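Local coordinates for sporozoite-specific SAG protein (Toxoplasma gondii, PDB 2WNK) that is a surface antigen of the SAG2-related SRS family, displayed by the sporozoite stage and possibly involved in parasite attachment to host cells, at residues A[6-11]-A[116-122]. Sequence-based numbering, arbitrary orientation.
Sequences CETEGS and VPSDKCG
Cys-6 overlaps Cys-121 in a buried disulfide, SG to SG 2.0 Å with chi3 near -80°; each CA-to-CB bond points toward the other segment, with chi1 at -141° in Cys-6 and t in Cys-121. The bridge packs against Leu-32, Ile-13 and Cys-100, and Cys-6 SG comes within 3.1 Å of Gly-122 O. Beyond it the chain 6-11 folds back through a type II turn, Thr-8 to Ser-11, closed by Ser-11 N to Thr-8 O at 3.2 Å; Gly-10 takes the positive phi (77°) of its third position. This turn lies over Lys-120 and Cys-121, and two backbone hydrogen bonds set the register: Gly-10 N to Lys-120 O and Gly-122 N to Ser-11 O, each 2.9 Å and nearly straight. Glu-9 CA adds a CA-H...O contact to Lys-120 O (3.4 Å). Segment 116-122 makes its own type I turn, Pro-117 to Lys-120, with Lys-120 N to Pro-117 O at 3.2 Å, and Gly-10 nestles against it, its CA 4.2 Å from Ser-118 CA. Val-116, chi1 t, sets CG1 3.7 Å from Ser-11 O, while CG2 occupies the space a CB on Gly-122 would need. A water joins Gly-10 O (3.3 Å) to Val-116 N (2.9 Å). Glu-9 extends past Asp-119 to a salt bridge with Arg-102. The paired bonds lead into the parallel strands 12-17 and 121-127 at the edge of a mixed sheet, the disulfide tying the N-terminal loop to strand 121-127, consistent with the disulfide-stapled beta sandwich of SRS domains.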
loop_
_atom_site.group_PDB
_atom_site.type_symbol
_atom_site.label_atom_id
_atom_site.label_comp_id
_atom_site.label_asym_id
_atom_site.label_seq_id
_atom_site.Cartn_x
_atom_site.Cartn_y
_atom_site.Cartn_z
ATOM N N CYS A 6 17.203 -2.340 14.337
ATOM C CA CYS A 6 16.673 -2.829 15.628
ATOM C C CYS A 6 17.765 -2.738 16.700
ATOM O O CYS A 6 18.450 -3.736 16.944
ATOM C CB CYS A 6 16.136 -4.253 15.472
ATOM S SG CYS A 6 14.583 -4.559 16.428
ATOM N N GLU A 7 17.871 -1.546 17.327
ATOM C CA GLU A 7 18.930 -1.163 18.285
ATOM C C GLU A 7 18.608 -1.259 19.782
ATOM O O GLU A 7 19.462 -0.923 20.629
ATOM C CB GLU A 7 19.314 0.302 18.069
ATOM C CG GLU A 7 19.770 0.663 16.675
ATOM C CD GLU A 7 20.266 2.095 16.618
ATOM O OE1 GLU A 7 19.562 2.980 17.140
ATOM O OE2 GLU A 7 21.350 2.354 16.055
ATOM N N THR A 8 17.371 -1.565 20.132
ATOM C CA THR A 8 17.041 -1.510 21.538
ATOM C C THR A 8 16.604 -2.901 22.001
ATOM O O THR A 8 15.568 -3.378 21.588
ATOM C CB THR A 8 15.965 -0.412 21.852
ATOM O OG1 THR A 8 16.362 0.846 21.272
ATOM C CG2 THR A 8 15.847 -0.206 23.351
ATOM N N GLU A 9 17.435 -3.538 22.821
ATOM C CA GLU A 9 17.056 -4.840 23.422
ATOM C C GLU A 9 15.833 -4.674 24.281
ATOM O O GLU A 9 15.741 -3.695 25.060
ATOM C CB GLU A 9 18.168 -5.381 24.287
ATOM C CG GLU A 9 19.238 -6.106 23.504
ATOM C CD GLU A 9 20.417 -6.439 24.367
ATOM O OE1 GLU A 9 21.065 -5.500 24.880
ATOM O OE2 GLU A 9 20.701 -7.635 24.564
ATOM N N GLY A 10 14.934 -5.649 24.195
ATOM C CA GLY A 10 13.689 -5.587 24.918
ATOM C C GLY A 10 12.637 -4.672 24.343
ATOM O O GLY A 10 11.563 -4.518 24.936
ATOM N N SER A 11 12.907 -4.071 23.193
ATOM C CA SER A 11 11.907 -3.221 22.540
ATOM C C SER A 11 11.783 -3.622 21.089
ATOM O O SER A 11 12.368 -4.623 20.663
ATOM C CB SER A 11 12.226 -1.715 22.675
ATOM O OG SER A 11 11.983 -1.259 24.008
ATOM N N VAL A 116 8.934 -8.466 23.889
ATOM C CA VAL A 116 10.119 -8.960 23.256
ATOM C C VAL A 116 11.103 -9.491 24.334
ATOM O O VAL A 116 11.164 -8.967 25.445
ATOM C CB VAL A 116 10.695 -7.754 22.475
ATOM C CG1 VAL A 116 12.112 -8.027 22.001
ATOM C CG2 VAL A 116 9.746 -7.398 21.327
ATOM N N PRO A 117 11.855 -10.557 24.019
ATOM C CA PRO A 117 12.854 -11.062 24.943
ATOM C C PRO A 117 13.832 -9.965 25.355
ATOM O O PRO A 117 14.153 -9.072 24.555
ATOM C CB PRO A 117 13.563 -12.155 24.138
ATOM C CG PRO A 117 12.475 -12.652 23.187
ATOM C CD PRO A 117 11.761 -11.378 22.801
ATOM N N SER A 118 14.299 -10.024 26.598
ATOM C CA SER A 118 15.087 -8.907 27.113
ATOM C C SER A 118 16.451 -8.783 26.433
ATOM O O SER A 118 17.121 -7.745 26.588
ATOM C CB SER A 118 15.266 -9.029 28.635
ATOM O OG SER A 118 15.901 -10.241 28.937
ATOM N N ASP A 119 16.880 -9.835 25.731
ATOM C CA ASP A 119 18.185 -9.827 25.037
ATOM C C ASP A 119 18.101 -9.782 23.516
ATOM O O ASP A 119 19.100 -10.068 22.840
ATOM C CB ASP A 119 19.022 -11.059 25.430
ATOM C CG ASP A 119 18.295 -12.369 25.139
ATOM O OD1 ASP A 119 18.973 -13.412 25.052
ATOM O OD2 ASP A 119 17.067 -12.350 24.971
ATOM N N LYS A 120 16.934 -9.430 23.001
ATOM C CA LYS A 120 16.696 -9.409 21.534
ATOM C C LYS A 120 15.933 -8.154 21.177
ATOM O O LYS A 120 15.388 -7.508 22.059
ATOM C CB LYS A 120 15.910 -10.663 21.108
ATOM C CG LYS A 120 16.724 -11.948 21.308
ATOM C CD LYS A 120 15.883 -13.209 21.059
ATOM C CE LYS A 120 16.489 -14.419 21.762
ATOM N NZ LYS A 120 15.982 -15.686 21.180
ATOM N N CYS A 121 15.859 -7.816 19.880
ATOM C CA CYS A 121 15.096 -6.650 19.457
ATOM C C CYS A 121 14.044 -7.147 18.475
ATOM O O CYS A 121 14.343 -8.009 17.641
ATOM C CB CYS A 121 16.034 -5.578 18.812
ATOM S SG CYS A 121 15.144 -4.063 18.311
ATOM N N GLY A 122 12.810 -6.641 18.565
ATOM C CA GLY A 122 11.697 -7.208 17.801
ATOM C C GLY A 122 11.350 -6.300 16.618
ATOM O O GLY A 122 11.510 -5.078 16.687
HETATM O O HOH W 1 8.540 -5.689 24.405
#